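PDB 2A9S: competence/damage-inducible protein CinA from Agrobacterium tumefaciens, which belongs to the CinA C-terminal family, whose characterised members deamidate nicotinamide mononucleotide, and probably shares that amidase activity. Local coordinates for the interface of chains A and B. Numbering follows the deposited sequence. Chains: chain A/B, competence/damage-inducible protein CinA.

Contact 1: the interface of chains A and B. Residues chain A 5, 7, 148-149, 152; chain B 3, 5.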
# COMPACT_ATOMS: atom_id res chain seq x y z
N LEU A 5 -10.87 4.63 -11.18
CA LEU A 5 -10.42 3.27 -10.85
C LEU A 5 -11.35 2.71 -9.78
O LEU A 5 -11.85 1.61 -9.92
CB LEU A 5 -8.93 3.23 -10.40
CG LEU A 5 -8.35 1.89 -9.94
CD1 LEU A 5 -8.34 0.82 -11.05
CD2 LEU A 5 -6.94 2.02 -9.35
N PRO A 7 -14.84 2.78 -7.14
CA PRO A 7 -16.25 3.22 -7.15
C PRO A 7 -16.39 4.71 -6.80
O PRO A 7 -15.70 5.22 -5.90
CB PRO A 7 -16.89 2.38 -6.07
CG PRO A 7 -16.08 1.11 -6.05
CD PRO A 7 -14.66 1.57 -6.31
N THR A 148 -12.74 -8.97 -3.91
CA THR A 148 -12.68 -7.56 -4.30
C THR A 148 -13.80 -6.77 -3.60
O THR A 148 -13.58 -5.65 -3.10
CB THR A 148 -12.80 -7.39 -5.85
OG1 THR A 148 -11.77 -8.15 -6.50
CG2 THR A 148 -12.58 -5.91 -6.21
N GLU A 149 -15.01 -7.34 -3.56
CA GLU A 149 -16.15 -6.72 -2.88
C GLU A 149 -15.89 -6.37 -1.40
O GLU A 149 -16.18 -5.25 -0.96
CB GLU A 149 -17.40 -7.59 -3.03
CG GLU A 149 -17.87 -7.69 -4.49
CD GLU A 149 -17.18 -8.79 -5.37
OE1 GLU A 149 -16.13 -9.37 -5.03
OE2 GLU A 149 -17.72 -9.08 -6.47
N LEU A 152 -13.13 -3.60 -1.21
CA LEU A 152 -13.64 -2.26 -1.52
C LEU A 152 -14.57 -1.77 -0.40
O LEU A 152 -14.54 -0.59 -0.04
CB LEU A 152 -14.32 -2.22 -2.89
CG LEU A 152 -13.33 -2.41 -4.05
CD1 LEU A 152 -14.10 -2.52 -5.35
CD2 LEU A 152 -12.30 -1.26 -4.08
N MET B 3 -16.34 -9.04 -9.43
CA MET B 3 -15.73 -7.67 -9.42
C MET B 3 -14.23 -7.80 -9.59
O MET B 3 -13.59 -8.50 -8.80
CB MET B 3 -16.04 -6.96 -8.10
CG MET B 3 -15.87 -5.47 -8.13
SD MET B 3 -16.76 -4.70 -6.78
CE MET B 3 -16.99 -3.04 -7.45
N LEU B 5 -11.00 -5.11 -9.92
CA LEU B 5 -10.67 -3.69 -9.85
C LEU B 5 -9.71 -3.24 -10.96
O LEU B 5 -9.85 -2.13 -11.52
CB LEU B 5 -10.08 -3.37 -8.47
CG LEU B 5 -9.59 -1.96 -8.14
CD1 LEU B 5 -10.72 -0.94 -8.11
CD2 LEU B 5 -8.83 -1.95 -6.80
O HOH W 1 -11.92 -0.30 -11.67

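Contact 2: the interface of chains A and B. Residues chain A 5-6, 37-38, 41; chain B 5-6, 36-38, 41.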
# COMPACT_ATOMS: atom_id res chain seq x y z
N LEU A 5 -10.87 4.63 -11.18
CA LEU A 5 -10.42 3.27 -10.85
C LEU A 5 -11.35 2.71 -9.78
O LEU A 5 -11.85 1.61 -9.92
CB LEU A 5 -8.93 3.23 -10.40
CG LEU A 5 -8.35 1.89 -9.94
CD1 LEU A 5 -8.34 0.82 -11.05
CD2 LEU A 5 -6.94 2.02 -9.35
N PHE A 6 -11.56 3.47 -8.70
CA PHE A 6 -12.45 3.04 -7.61
C PHE A 6 -13.90 3.45 -7.83
O PHE A 6 -14.15 4.38 -8.59
CB PHE A 6 -11.98 3.63 -6.26
CG PHE A 6 -10.66 3.05 -5.79
CD1 PHE A 6 -10.66 1.92 -4.97
CD2 PHE A 6 -9.44 3.60 -6.20
CE1 PHE A 6 -9.42 1.37 -4.55
CE2 PHE A 6 -8.22 3.08 -5.77
CZ PHE A 6 -8.23 1.96 -4.94
N GLY A 37 -3.14 -2.43 0.41
CA GLY A 37 -2.63 -1.17 -0.13
C GLY A 37 -3.70 -0.31 -0.81
O GLY A 37 -3.41 0.82 -1.20
N LEU A 38 -4.91 -0.86 -1.00
CA LEU A 38 -5.98 -0.13 -1.69
C LEU A 38 -6.49 1.09 -0.92
O LEU A 38 -7.08 1.97 -1.54
CB LEU A 38 -7.17 -1.03 -2.04
CG LEU A 38 -6.84 -2.19 -2.98
CD1 LEU A 38 -8.11 -3.04 -3.26
CD2 LEU A 38 -6.21 -1.64 -4.27
N GLY A 41 -4.07 3.48 -1.86
CA GLY A 41 -4.33 3.58 -3.30
C GLY A 41 -5.48 4.55 -3.59
O GLY A 41 -5.37 5.46 -4.42
N LEU B 5 -11.00 -5.11 -9.92
CA LEU B 5 -10.67 -3.69 -9.85
C LEU B 5 -9.71 -3.24 -10.96
O LEU B 5 -9.85 -2.13 -11.52
CB LEU B 5 -10.08 -3.37 -8.47
CG LEU B 5 -9.59 -1.96 -8.14
CD1 LEU B 5 -10.72 -0.94 -8.11
CD2 LEU B 5 -8.83 -1.95 -6.80
N PHE B 6 -8.73 -4.07 -11.26
CA PHE B 6 -7.70 -3.72 -12.22
C PHE B 6 -8.05 -4.25 -13.61
O PHE B 6 -8.84 -5.22 -13.72
CB PHE B 6 -6.32 -4.24 -11.78
CG PHE B 6 -5.81 -3.58 -10.52
CD1 PHE B 6 -5.04 -2.43 -10.59
CD2 PHE B 6 -6.13 -4.12 -9.27
CE1 PHE B 6 -4.55 -1.82 -9.41
CE2 PHE B 6 -5.65 -3.49 -8.07
CZ PHE B 6 -4.89 -2.35 -8.16
N GLY B 36 1.16 4.46 -4.85
CA GLY B 36 0.35 4.58 -3.62
C GLY B 36 -0.23 3.32 -3.02
O GLY B 36 -1.20 3.37 -2.26
N GLY B 37 0.40 2.18 -3.29
CA GLY B 37 -0.10 0.92 -2.74
C GLY B 37 -0.78 0.02 -3.76
O GLY B 37 -1.06 -1.14 -3.44
N LEU B 38 -0.99 0.56 -4.97
CA LEU B 38 -1.66 -0.18 -6.05
C LEU B 38 -0.90 -1.42 -6.56
O LEU B 38 -1.53 -2.33 -7.09
CB LEU B 38 -1.98 0.76 -7.21
CG LEU B 38 -3.08 1.81 -6.93
CD1 LEU B 38 -3.37 2.63 -8.23
CD2 LEU B 38 -4.40 1.22 -6.31
N GLY B 41 -1.73 -3.79 -4.06
CA GLY B 41 -3.18 -3.97 -4.20
C GLY B 41 -3.47 -4.98 -5.32
O GLY B 41 -4.28 -5.88 -5.17
O HOH W 2 -11.92 -0.30 -11.67

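Contact 1: the interface of chains A and B
B:Met3 lies against A:Thr148, A:Glu149 and A:Leu152, and both its backbone and its side chain are used. It is the first modelled residue of chain B. The side chain crosses A:Thr148 at about a right angle and runs obliquely past A:Glu149 and A:Leu152. Its CG is anti to the backbone N (chi1 -162°), and the extended chain carries SD and CE along the partner helix. CE ends 3.6 Å from CD1 of A:Leu152. CG packs on the methyl CG2 of A:Thr148 at 3.8 Å. The ring of A:Pro7 stands a little farther from CE.

Hydrogen bonds hold the backbone of B:Met3. The hydroxyl OG1 of A:Thr148 donates to the carbonyl O of B:Met3 at 3.0 Å, from above the carbonyl plane. The backbone N of B:Met3 donates to carboxylate OE2 of A:Glu149 at 3.3 Å, again tilted well above the acceptor plane. A bend at chi2 (85°) turns the carboxylate of A:Glu149 back over CB of B:Met3.

A:Leu5 and B:Leu5 cross at about a right angle. CD1 of B:Leu5 lies 3.3 Å from O of A:Leu5, and the reverse pair matches. A water bridges the two Leu5 carbonyl oxygens.

In the fold, the N-terminal segment of chain B, ahead of helix 8-24, rests on the first turns of A helix 147-167.

Contact 2: the interface of chains A and B
A:Leu38 and B:Leu5 meet tip to tip, and A:Leu5 and B:Leu38 repeat the meeting with the chains exchanged. This is the apolar core of a two-fold interface between copies of one protein. The methyl CD2 of A:Leu38 is 3.7 Å from CD2 of B:Leu5. In the twin, CD2 of A:Leu5 is 3.8 Å from CD1 of B:Leu38. The two Leu38 side chains also touch each other, CD2 to CD2, at 4.0 Å. Four leucine tips therefore gather near the axis. The crossing of the two Leu5 residues closes one side of this group.

Each Leu38 also reaches the partner's glycine. CD2 of B:Leu38 rests 3.8 Å from CA of A:Gly41, and CD2 of A:Leu38 does the same at B:Gly41. With no side chain at Gly41, the methyl comes right up to the backbone of the partner helix.

The Phe6 rings lie further out. CE1 of A:Phe6 is 4.1 Å from CD2 of B:Leu5, and CD1 of that leucine sits over one ring face, toward the rim. A:Phe6 and B:Leu38 run antiparallel alongside each other. At B:Phe6 the ring tip CZ approaches CD2 of A:Leu38.

The backbone sets these groups in place. Leu38 begins helix 38-43, directly after Gly36 and Gly37. Gly37 has a positive phi in both chains (113° in A). CG of A:Leu38 is anti to its carbonyl carbon (chi1 -61°), and the extended chain beyond sends the methyls toward chain B. The glycine turns of the two chains lie close together. N of A:Gly41 is 2.9 Å from O of B:Gly36, but the N-H is not directed at it, so the pair is no hydrogen bond, and O of A:Gly37 in its own chain lies 2.8 Å from that N.

Contact 1 and contact 2 are neighbouring patches of one interface, with C-alpha centres about 9 Å apart. A:Leu5 and B:Leu5 belong to both. Contact 2 lies near the two-fold axis, while contact 1 lies to one side and has a twin with the chains exchanged. The N-terminal segment joins them: its Met3 grips the partner's helix 147-167, and its Leu5 enters the core with helix 38-43. Polar anchoring in contact 1 thus flanks apolar packing in contact 2. The symmetric pairing would suit a dimer, but the structure alone does not show that this is the form in solution.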